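Local atomic coordinates of DisA protein (Sorangium cellulosum, PDB entry 6CCA), a protein that probably transfers methyl groups from S-adenosylmethionine to a carbon of intermediates on the disorazol polyketide assembly line, giving a gem-dimethyl group. Residues Gly377-Glu382 / Asn403-Glu408; Arg324-Asn329 / Glu382-Val387; Leu284-Asp289 / Arg316-Ser321; Glu35-Arg40 / Leu209-Asp214. One frame throughout, in Å; residues are numbered along the deposited sequence.

In the fold
All four contacts belong to a class I methyltransferase-like fold, a mixed sheet with helices on both faces. Interaction 4 opens first along the chain, joining an N-terminal helix to helix 196-216, and interaction 3 follows; the segments of interactions 1 and 2 then interleave and share E382. Interactions 1 and 2 have centres 9 Å apart and both reach the sheet where strands 384-385 and 402-409 are neighbours. Interactions 2 and 3 both use helix 315-325, and R316 forms salt bridges to E381 and E382. Interactions 3 and 4 lie farthest apart, about 26 Å between centres. Interactions 1 to 3 join parts within the fold; interaction 4 adds a helix outside.

Interaction 1. Residues Gly377-Glu382 / Asn403-Glu408; sequences GLLEEE and NVILAE
L379, on the last full turn of helix 372-381, rests on strand 402-409 by way of one methyl group, CD1, which meets I405 and A407. Along the strand segment, I405 is the first residue to touch the helix. Its CG1 lies beside the backbone N (chi1 -53°), which leaves the CG2 branch trans to that nitrogen and within 4.0 Å of L379 CD1; the two side chains meet at a slant. V404 and L406, before and after it, face helix 196-216 on the other side of the sheet, where they pack on F201, L204 and S208. A407 returns to the face of helix 372-381, and its CB comes to 4.3 Å from the same L379 CD1, so a single methyl bridges two residues spaced two apart on the strand. The backbones are also nearest here, with A407 CA 7.3 Å from L379 CA. The ring of F384 packs on A407 as well, and the second methyl of L379, CD2, meets L319, linking helices 372-381 and 315-325 above the strand. No hydrogen bond joins the two segments; the contact is buried and wholly apolar, and L379 supplies about half of the 95 Å² that the two sides bury between them. This is helix-on-sheet packing in a class I methyltransferase fold, where strand 402-409, antiparallel to both neighbours, is inserted between 330-337 and 384-389.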
# COMPACT_ATOMS: atom_id res chain seq x y z
N GLY A 377 -12.02 -4.12 12.13
CA GLY A 377 -12.93 -3.31 12.99
C GLY A 377 -13.51 -2.15 12.28
O GLY A 377 -14.73 -1.87 12.33
N LEU A 378 -12.69 -1.44 11.51
CA LEU A 378 -13.25 -0.33 10.78
C LEU A 378 -14.29 -0.71 9.69
O LEU A 378 -15.32 0.01 9.54
CB LEU A 378 -12.14 0.52 10.13
CG LEU A 378 -12.54 1.79 9.35
CD1 LEU A 378 -13.20 2.84 10.21
CD2 LEU A 378 -11.36 2.41 8.61
N LEU A 379 -14.00 -1.75 8.93
CA LEU A 379 -14.87 -2.12 7.81
C LEU A 379 -16.21 -2.57 8.47
O LEU A 379 -17.30 -2.28 7.91
CB LEU A 379 -14.29 -3.26 7.04
CG LEU A 379 -13.12 -2.78 6.15
CD1 LEU A 379 -12.23 -3.91 5.74
CD2 LEU A 379 -13.66 -2.04 4.89
N GLU A 380 -16.10 -3.36 9.54
CA GLU A 380 -17.36 -3.74 10.32
C GLU A 380 -18.16 -2.55 10.77
O GLU A 380 -19.40 -2.52 10.58
CB GLU A 380 -17.00 -4.65 11.49
CG GLU A 380 -16.66 -6.02 11.02
CD GLU A 380 -16.05 -6.93 12.09
OE1 GLU A 380 -15.75 -6.41 13.16
OE2 GLU A 380 -15.86 -8.14 11.83
N GLU A 381 -17.52 -1.54 11.34
CA GLU A 381 -18.23 -0.34 11.74
C GLU A 381 -18.90 0.36 10.62
O GLU A 381 -19.89 1.02 10.83
CB GLU A 381 -17.31 0.68 12.41
CG GLU A 381 -16.88 0.28 13.79
CD GLU A 381 -15.73 1.11 14.31
OE1 GLU A 381 -15.53 2.27 13.92
OE2 GLU A 381 -15.02 0.57 15.14
N GLU A 382 -18.31 0.30 9.43
CA GLU A 382 -18.87 0.95 8.26
C GLU A 382 -19.89 0.10 7.54
O GLU A 382 -20.34 0.44 6.43
CB GLU A 382 -17.72 1.40 7.31
CG GLU A 382 -16.87 2.55 7.90
CD GLU A 382 -17.70 3.76 8.32
OE1 GLU A 382 -18.45 4.29 7.48
OE2 GLU A 382 -17.58 4.15 9.51
N ASN A 403 -1.25 -7.66 3.93
CA ASN A 403 -2.37 -8.61 3.84
C ASN A 403 -3.35 -8.30 2.72
O ASN A 403 -3.39 -7.13 2.23
CB ASN A 403 -3.07 -8.73 5.20
CG ASN A 403 -3.71 -10.12 5.38
OD1 ASN A 403 -3.58 -11.01 4.53
ND2 ASN A 403 -4.42 -10.29 6.50
N VAL A 404 -4.07 -9.32 2.28
CA VAL A 404 -5.29 -9.12 1.49
C VAL A 404 -6.51 -9.25 2.44
O VAL A 404 -6.59 -10.17 3.30
CB VAL A 404 -5.34 -10.05 0.33
CG1 VAL A 404 -6.74 -10.15 -0.27
CG2 VAL A 404 -4.34 -9.63 -0.73
N ILE A 405 -7.42 -8.31 2.31
CA ILE A 405 -8.61 -8.17 3.17
C ILE A 405 -9.84 -8.15 2.29
O ILE A 405 -9.89 -7.39 1.35
CB ILE A 405 -8.56 -6.95 4.08
CG1 ILE A 405 -7.24 -6.93 4.90
CG2 ILE A 405 -9.78 -6.94 5.01
CD1 ILE A 405 -6.42 -5.74 4.64
N LEU A 406 -10.77 -9.06 2.55
CA LEU A 406 -12.04 -9.18 1.81
C LEU A 406 -13.19 -8.73 2.71
O LEU A 406 -13.18 -8.99 3.91
CB LEU A 406 -12.30 -10.61 1.36
CG LEU A 406 -11.10 -11.31 0.67
CD1 LEU A 406 -11.40 -12.77 0.42
CD2 LEU A 406 -10.76 -10.66 -0.60
N ALA A 407 -14.16 -8.03 2.14
CA ALA A 407 -15.29 -7.55 2.92
C ALA A 407 -16.55 -7.49 2.03
O ALA A 407 -16.44 -7.19 0.83
CB ALA A 407 -14.98 -6.19 3.41
N GLU A 408 -17.69 -7.84 2.61
CA GLU A 408 -18.98 -7.92 1.88
C GLU A 408 -19.83 -6.74 2.29
O GLU A 408 -20.08 -6.45 3.49
CB GLU A 408 -19.64 -9.24 2.24
CG GLU A 408 -21.04 -9.47 1.68
CD GLU A 408 -21.54 -10.84 2.12
OE1 GLU A 408 -22.24 -10.83 3.13
OE2 GLU A 408 -21.25 -11.87 1.45

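Interaction 2. Residues Arg324-Asn329 / Glu382-Val387; sequences RLLKAN and EGFRRV
The apolar part of the contact is a meeting of L326 and F384. CD1 of L326 approaches the rim of the F384 ring, near its plane, and stops 4.2 Å from CE2; the two side chains stand roughly at right angles. The ring also packs on S409 of the neighbouring strand and on K323. L326 is the first residue beyond helix 315-325, so the ring sits just where that helix passes into strand 326-327. The backbone leading to F384 has a defined form. Helix 372-381 ends in a Schellman motif with G383 as its C-prime residue: G383 N returns to E380 O, and F384 N to L379 O at 2.9 Å. The positive phi of G383 (88°) suits glycine, since a side chain there would press on the preceding carbonyl oxygen. The polar part brings N329 against R385, whose chain bends at chi3 (-81°) and carries NH2 to within 2.6 Å of N329 OD1. The oxygen lies at the edge of the guanidinium, but the angle is poor, the amide and guanidinium planes are 43° apart, and the pair does not qualify as a hydrogen bond. Firmer partners lie elsewhere: R385 NH2 forms a salt bridge with E408 OE1, and N329 ND2 donates to F30 O.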
# COMPACT_ATOMS: atom_id res chain seq x y z
N ARG A 324 -21.55 2.94 -1.92
CA ARG A 324 -22.51 3.52 -2.88
C ARG A 324 -22.34 2.87 -4.23
O ARG A 324 -23.32 2.53 -4.85
CB ARG A 324 -22.32 5.05 -2.98
CG ARG A 324 -23.24 5.75 -3.98
CD ARG A 324 -23.34 7.25 -3.69
NE ARG A 324 -23.80 7.45 -2.29
CZ ARG A 324 -25.05 7.19 -1.87
NH1 ARG A 324 -25.98 6.73 -2.72
NH2 ARG A 324 -25.37 7.38 -0.59
N LEU A 325 -21.08 2.71 -4.66
CA LEU A 325 -20.77 2.12 -5.95
C LEU A 325 -21.03 0.61 -6.00
O LEU A 325 -21.38 0.07 -7.05
CB LEU A 325 -19.30 2.33 -6.29
CG LEU A 325 -18.93 3.78 -6.59
CD1 LEU A 325 -17.45 4.04 -6.51
CD2 LEU A 325 -19.46 4.18 -7.98
N LEU A 326 -20.79 -0.08 -4.88
CA LEU A 326 -20.99 -1.54 -4.85
C LEU A 326 -22.47 -1.93 -4.78
O LEU A 326 -23.26 -1.28 -4.09
CB LEU A 326 -20.35 -2.11 -3.58
CG LEU A 326 -18.85 -2.39 -3.62
CD1 LEU A 326 -18.38 -2.81 -2.24
CD2 LEU A 326 -18.48 -3.45 -4.66
N LYS A 327 -22.79 -3.01 -5.46
CA LYS A 327 -24.06 -3.70 -5.20
C LYS A 327 -24.09 -4.20 -3.78
O LYS A 327 -23.07 -4.48 -3.16
CB LYS A 327 -24.16 -4.89 -6.14
CG LYS A 327 -24.35 -4.45 -7.58
CD LYS A 327 -24.38 -5.60 -8.54
CE LYS A 327 -24.42 -5.05 -9.98
NZ LYS A 327 -24.17 -6.23 -10.85
N ALA A 328 -25.30 -4.33 -3.25
CA ALA A 328 -25.48 -5.10 -2.05
C ALA A 328 -24.83 -6.45 -2.21
O ALA A 328 -24.97 -7.12 -3.24
CB ALA A 328 -27.01 -5.23 -1.75
N ASN A 329 -24.17 -6.93 -1.14
CA ASN A 329 -23.37 -8.16 -1.17
C ASN A 329 -22.27 -8.20 -2.27
O ASN A 329 -21.79 -9.29 -2.66
CB ASN A 329 -24.27 -9.35 -1.45
CG ASN A 329 -25.35 -9.50 -0.38
OD1 ASN A 329 -25.08 -9.18 0.75
ND2 ASN A 329 -26.55 -9.98 -0.75
N GLU A 382 -18.31 0.30 9.43
CA GLU A 382 -18.87 0.95 8.26
C GLU A 382 -19.89 0.10 7.54
O GLU A 382 -20.34 0.44 6.43
CB GLU A 382 -17.72 1.40 7.31
CG GLU A 382 -16.87 2.55 7.90
CD GLU A 382 -17.70 3.76 8.32
OE1 GLU A 382 -18.45 4.29 7.48
OE2 GLU A 382 -17.58 4.15 9.51
N GLY A 383 -20.23 -1.04 8.12
CA GLY A 383 -21.29 -1.88 7.59
C GLY A 383 -20.92 -2.90 6.53
O GLY A 383 -21.76 -3.29 5.73
N PHE A 384 -19.66 -3.36 6.53
CA PHE A 384 -19.35 -4.54 5.81
C PHE A 384 -19.50 -5.72 6.75
O PHE A 384 -19.32 -5.52 7.96
CB PHE A 384 -17.89 -4.47 5.26
CG PHE A 384 -17.69 -3.44 4.20
CD1 PHE A 384 -17.42 -2.11 4.52
CD2 PHE A 384 -17.71 -3.78 2.83
CE1 PHE A 384 -17.22 -1.13 3.53
CE2 PHE A 384 -17.50 -2.81 1.84
CZ PHE A 384 -17.25 -1.47 2.19
N ARG A 385 -19.72 -6.91 6.21
CA ARG A 385 -19.78 -8.18 6.93
C ARG A 385 -18.82 -9.22 6.40
O ARG A 385 -18.26 -9.05 5.37
CB ARG A 385 -21.18 -8.79 6.81
CG ARG A 385 -22.26 -7.78 6.65
CD ARG A 385 -23.62 -8.37 6.57
NE ARG A 385 -23.84 -8.84 5.22
CZ ARG A 385 -24.95 -8.66 4.55
NH1 ARG A 385 -25.93 -7.97 5.08
NH2 ARG A 385 -25.06 -9.18 3.35
N ARG A 386 -18.67 -10.32 7.12
CA ARG A 386 -17.80 -11.40 6.73
C ARG A 386 -16.39 -10.89 6.49
O ARG A 386 -15.66 -11.46 5.76
CB ARG A 386 -18.31 -12.05 5.45
CG ARG A 386 -19.07 -13.34 5.59
CD ARG A 386 -20.48 -13.04 5.13
NE ARG A 386 -21.34 -13.11 6.24
CZ ARG A 386 -22.62 -12.83 6.29
NH1 ARG A 386 -23.31 -12.35 5.27
NH2 ARG A 386 -23.19 -13.02 7.42
N VAL A 387 -16.06 -9.80 7.14
CA VAL A 387 -14.78 -9.18 6.92
C VAL A 387 -13.66 -10.17 7.21
O VAL A 387 -13.61 -10.74 8.25
CB VAL A 387 -14.60 -7.88 7.66
CG1 VAL A 387 -13.28 -7.27 7.29
CG2 VAL A 387 -15.70 -6.92 7.34

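Interaction 3. Residues Leu284-Asp289 / Arg316-Ser321; sequences LDLEGD and RSTLQS
L286, T318 and S321 bury most of the surface here, and L286 touches both of the others. Its CD1 meets the CG2 methyl of T318 at 3.8 Å, with the side chains crossing at about a right angle. With chi1 at -70° the methyl of T318 is the branch turned to the loop, and OG1 is left to bond T312 OG1. The other branch of L286 continues along the helix, where L286 CD2 is 3.9 Å from L325 CD1. S321, one turn after T318, turns to the backbone instead: its OG lies 3.5 Å from L286 O, a long, weak hydrogen bond at best, since the serine proton has another acceptor within reach. At the edge of the contact E287 brings CG to 4.1 Å from T318 OG1, while its carboxylate accepts from K313 N. L286 and E287 are the central residues of a type I turn, closed by G288 N to D285 O at 3.1 Å. The turn belongs to the loop between strands 279-281 and 300-306, and it lies against the flank of helix 315-325, the helical link in the beta-alpha-beta crossover from strand 300-306 to the parallel strand 330-337 of a Rossmann-like methyltransferase domain.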
# COMPACT_ATOMS: atom_id res chain seq x y z
N LEU A 284 -11.30 8.51 -11.84
CA LEU A 284 -12.14 8.48 -10.62
C LEU A 284 -11.38 8.89 -9.42
O LEU A 284 -10.31 8.35 -9.09
CB LEU A 284 -12.65 7.08 -10.33
CG LEU A 284 -13.52 6.90 -9.08
CD1 LEU A 284 -14.76 7.79 -9.01
CD2 LEU A 284 -14.00 5.45 -9.12
N ASP A 285 -11.98 9.85 -8.71
CA ASP A 285 -11.47 10.38 -7.49
C ASP A 285 -12.52 10.04 -6.45
O ASP A 285 -13.64 10.54 -6.56
CB ASP A 285 -11.36 11.89 -7.57
CG ASP A 285 -10.76 12.50 -6.29
OD1 ASP A 285 -10.66 11.81 -5.28
OD2 ASP A 285 -10.35 13.66 -6.31
N LEU A 286 -12.23 9.13 -5.52
CA LEU A 286 -13.30 8.59 -4.65
C LEU A 286 -13.75 9.64 -3.63
O LEU A 286 -14.90 9.58 -3.14
CB LEU A 286 -12.86 7.35 -3.87
CG LEU A 286 -12.84 6.02 -4.59
CD1 LEU A 286 -12.19 4.99 -3.65
CD2 LEU A 286 -14.23 5.59 -5.04
N GLU A 287 -12.81 10.55 -3.32
CA GLU A 287 -13.06 11.69 -2.48
C GLU A 287 -14.00 12.73 -3.11
O GLU A 287 -14.37 13.66 -2.47
CB GLU A 287 -11.74 12.35 -2.06
CG GLU A 287 -10.93 11.50 -1.03
CD GLU A 287 -9.71 12.23 -0.48
OE1 GLU A 287 -8.60 12.05 -0.96
OE2 GLU A 287 -9.82 13.02 0.45
N GLY A 288 -14.38 12.57 -4.36
CA GLY A 288 -15.35 13.45 -4.94
C GLY A 288 -16.67 12.77 -5.13
O GLY A 288 -16.95 11.75 -4.55
N ASP A 289 -17.45 13.31 -6.01
CA ASP A 289 -18.78 12.85 -6.19
C ASP A 289 -18.78 11.81 -7.30
O ASP A 289 -18.64 12.15 -8.47
CB ASP A 289 -19.68 14.06 -6.52
CG ASP A 289 -21.09 13.68 -6.94
OD1 ASP A 289 -21.40 12.48 -7.16
OD2 ASP A 289 -21.90 14.62 -7.07
N ARG A 316 -13.38 6.66 6.41
CA ARG A 316 -14.78 6.28 6.57
C ARG A 316 -15.64 6.79 5.41
O ARG A 316 -16.52 6.08 4.92
CB ARG A 316 -15.33 6.80 7.90
CG ARG A 316 -14.82 6.06 9.12
CD ARG A 316 -15.45 6.59 10.40
NE ARG A 316 -14.75 6.11 11.59
CZ ARG A 316 -15.03 4.97 12.21
NH1 ARG A 316 -15.99 4.18 11.75
NH2 ARG A 316 -14.35 4.61 13.29
N SER A 317 -15.36 8.01 4.99
CA SER A 317 -16.07 8.63 3.92
C SER A 317 -15.77 7.90 2.58
O SER A 317 -16.62 7.70 1.74
CB SER A 317 -15.60 10.10 3.86
OG SER A 317 -16.17 10.73 2.78
N THR A 318 -14.51 7.55 2.39
CA THR A 318 -14.10 6.85 1.20
C THR A 318 -14.74 5.47 1.13
O THR A 318 -15.24 5.08 0.09
CB THR A 318 -12.56 6.79 1.17
OG1 THR A 318 -12.04 8.10 0.92
CG2 THR A 318 -12.03 5.84 0.08
N LEU A 319 -14.82 4.79 2.27
CA LEU A 319 -15.50 3.52 2.35
C LEU A 319 -17.00 3.61 2.03
O LEU A 319 -17.54 2.71 1.39
CB LEU A 319 -15.32 2.87 3.70
CG LEU A 319 -13.87 2.45 3.98
CD1 LEU A 319 -13.74 2.02 5.44
CD2 LEU A 319 -13.40 1.33 3.04
N GLN A 320 -17.63 4.71 2.46
CA GLN A 320 -19.05 4.89 2.20
C GLN A 320 -19.25 5.16 0.73
O GLN A 320 -20.23 4.70 0.17
CB GLN A 320 -19.66 6.01 3.09
CG GLN A 320 -19.81 5.57 4.54
CD GLN A 320 -20.74 4.38 4.72
OE1 GLN A 320 -21.80 4.29 4.04
NE2 GLN A 320 -20.39 3.48 5.59
N SER A 321 -18.30 5.83 0.06
CA SER A 321 -18.49 6.02 -1.38
C SER A 321 -18.34 4.71 -2.11
O SER A 321 -19.01 4.46 -3.09
CB SER A 321 -17.50 7.00 -2.02
OG SER A 321 -17.67 8.24 -1.49

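Interaction 4. Residues Glu35-Arg40 / Leu209-Asp214; sequences ERSVPR and LLVFLD
V211 of helix 196-216 faces S37 and R40 of helix 34-41, and every touch between the two segments passes through its two methyl groups. The tight half is with S37. CG1 of V211, trans to the backbone N (chi1 159°), lies 3.6 Å from S37 CB and equally 3.6 Å from S37 OG, so that it meets both outer atoms of the serine. The hydroxyl, in contact with a methyl on this side, is hydrogen-bonded to L33 O, just before the helix begins. S37 and V211 are both buried, and their CA atoms come as near as 6.7 Å, a spacing that a small serine allows. The looser half is with R40. CG2 of V211 stays 4.2 Å from R40 CB and the same distance from the R40 carbonyl oxygen. Beyond CB the arginine runs out extended to NE, away from V211, and its outer part takes no part in the contact; this residue lies on the exposed side. Its helix is weakly bonded here: P39 has no N-H to give, and R40 N bonds to S37 O (2.9 Å), three residues back. On the inward side of helix 196-216, F212 points away from helix 34-41, meeting W331 edge to face and packing on V302 and I226. The contact is thus helix-to-helix packing on the outside of a three-layer alpha/beta/alpha methyltransferase fold, with an N-terminal helix added over the helix that precedes its first strand, 226-231.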
# COMPACT_ATOMS: atom_id res chain seq x y z
N GLU A 35 -18.83 -15.65 2.60
CA GLU A 35 -18.56 -16.65 3.69
C GLU A 35 -18.07 -17.96 3.10
O GLU A 35 -17.06 -18.50 3.54
CB GLU A 35 -19.86 -16.84 4.52
CG GLU A 35 -19.78 -17.89 5.62
CD GLU A 35 -21.06 -17.95 6.48
OE1 GLU A 35 -22.02 -17.14 6.33
OE2 GLU A 35 -21.09 -18.84 7.35
N ARG A 36 -18.72 -18.44 2.06
CA ARG A 36 -18.31 -19.73 1.51
C ARG A 36 -17.13 -19.65 0.56
O ARG A 36 -16.51 -20.66 0.23
CB ARG A 36 -19.48 -20.40 0.83
CG ARG A 36 -19.86 -19.83 -0.52
CD ARG A 36 -21.21 -20.44 -0.85
NE ARG A 36 -22.20 -19.46 -1.27
CZ ARG A 36 -22.67 -19.36 -2.50
NH1 ARG A 36 -22.21 -20.14 -3.47
NH2 ARG A 36 -23.59 -18.44 -2.77
N SER A 37 -16.81 -18.43 0.12
CA SER A 37 -15.63 -18.21 -0.69
C SER A 37 -14.29 -18.07 0.05
O SER A 37 -13.29 -18.44 -0.50
CB SER A 37 -15.88 -16.93 -1.52
OG SER A 37 -16.93 -17.11 -2.44
N VAL A 38 -14.29 -17.59 1.27
CA VAL A 38 -13.04 -17.31 1.99
C VAL A 38 -12.17 -18.58 2.08
O VAL A 38 -10.95 -18.56 1.82
CB VAL A 38 -13.29 -16.60 3.32
CG1 VAL A 38 -12.03 -16.46 4.11
CG2 VAL A 38 -13.85 -15.21 3.05
N PRO A 39 -12.75 -19.70 2.45
CA PRO A 39 -11.90 -20.93 2.44
C PRO A 39 -11.32 -21.35 1.08
O PRO A 39 -10.33 -22.00 1.07
CB PRO A 39 -12.89 -22.05 3.00
CG PRO A 39 -13.98 -21.31 3.64
CD PRO A 39 -14.13 -19.97 2.89
N ARG A 40 -11.92 -20.99 -0.05
CA ARG A 40 -11.39 -21.27 -1.35
C ARG A 40 -10.25 -20.31 -1.72
O ARG A 40 -9.56 -20.55 -2.68
CB ARG A 40 -12.47 -21.16 -2.41
CG ARG A 40 -13.56 -22.23 -2.25
CD ARG A 40 -14.74 -22.05 -3.19
NE ARG A 40 -15.73 -23.15 -2.99
CZ ARG A 40 -17.03 -23.04 -2.61
NH1 ARG A 40 -17.61 -21.88 -2.38
NH2 ARG A 40 -17.79 -24.14 -2.47
N LEU A 209 -10.74 -12.79 -7.13
CA LEU A 209 -11.60 -12.40 -8.21
C LEU A 209 -12.13 -13.62 -8.97
O LEU A 209 -13.31 -13.65 -9.37
CB LEU A 209 -10.87 -11.42 -9.17
CG LEU A 209 -10.38 -10.11 -8.53
CD1 LEU A 209 -9.60 -9.34 -9.61
CD2 LEU A 209 -11.46 -9.23 -7.92
N LEU A 210 -11.27 -14.60 -9.20
CA LEU A 210 -11.66 -15.77 -9.93
C LEU A 210 -12.65 -16.60 -9.13
O LEU A 210 -13.59 -17.18 -9.70
CB LEU A 210 -10.43 -16.56 -10.29
CG LEU A 210 -9.58 -15.91 -11.39
CD1 LEU A 210 -8.39 -16.76 -11.72
CD2 LEU A 210 -10.34 -15.65 -12.69
N VAL A 211 -12.48 -16.63 -7.80
CA VAL A 211 -13.47 -17.35 -6.96
C VAL A 211 -14.82 -16.65 -7.03
O VAL A 211 -15.91 -17.28 -7.15
CB VAL A 211 -12.92 -17.49 -5.54
CG1 VAL A 211 -14.01 -17.74 -4.50
CG2 VAL A 211 -11.83 -18.55 -5.58
N PHE A 212 -14.78 -15.35 -7.06
CA PHE A 212 -16.02 -14.59 -7.20
C PHE A 212 -16.70 -14.93 -8.52
O PHE A 212 -17.93 -15.22 -8.55
CB PHE A 212 -15.76 -13.09 -7.10
CG PHE A 212 -17.00 -12.28 -7.12
CD1 PHE A 212 -17.61 -11.94 -8.30
CD2 PHE A 212 -17.63 -11.97 -5.92
CE1 PHE A 212 -18.77 -11.18 -8.25
CE2 PHE A 212 -18.78 -11.22 -5.87
CZ PHE A 212 -19.36 -10.85 -7.06
N LEU A 213 -15.95 -14.88 -9.59
CA LEU A 213 -16.50 -15.13 -10.90
C LEU A 213 -17.05 -16.55 -11.00
O LEU A 213 -18.08 -16.76 -11.55
CB LEU A 213 -15.50 -14.83 -12.01
CG LEU A 213 -15.27 -13.34 -12.20
CD1 LEU A 213 -13.98 -13.02 -12.91
CD2 LEU A 213 -16.40 -12.72 -12.95
N ASP A 214 -16.33 -17.49 -10.45
CA ASP A 214 -16.76 -18.87 -10.50
C ASP A 214 -18.08 -19.06 -9.80
O ASP A 214 -18.86 -19.82 -10.21
CB ASP A 214 -15.76 -19.79 -9.86
CG ASP A 214 -14.60 -20.08 -10.73
OD1 ASP A 214 -14.64 -19.85 -11.95
OD2 ASP A 214 -13.62 -20.53 -10.16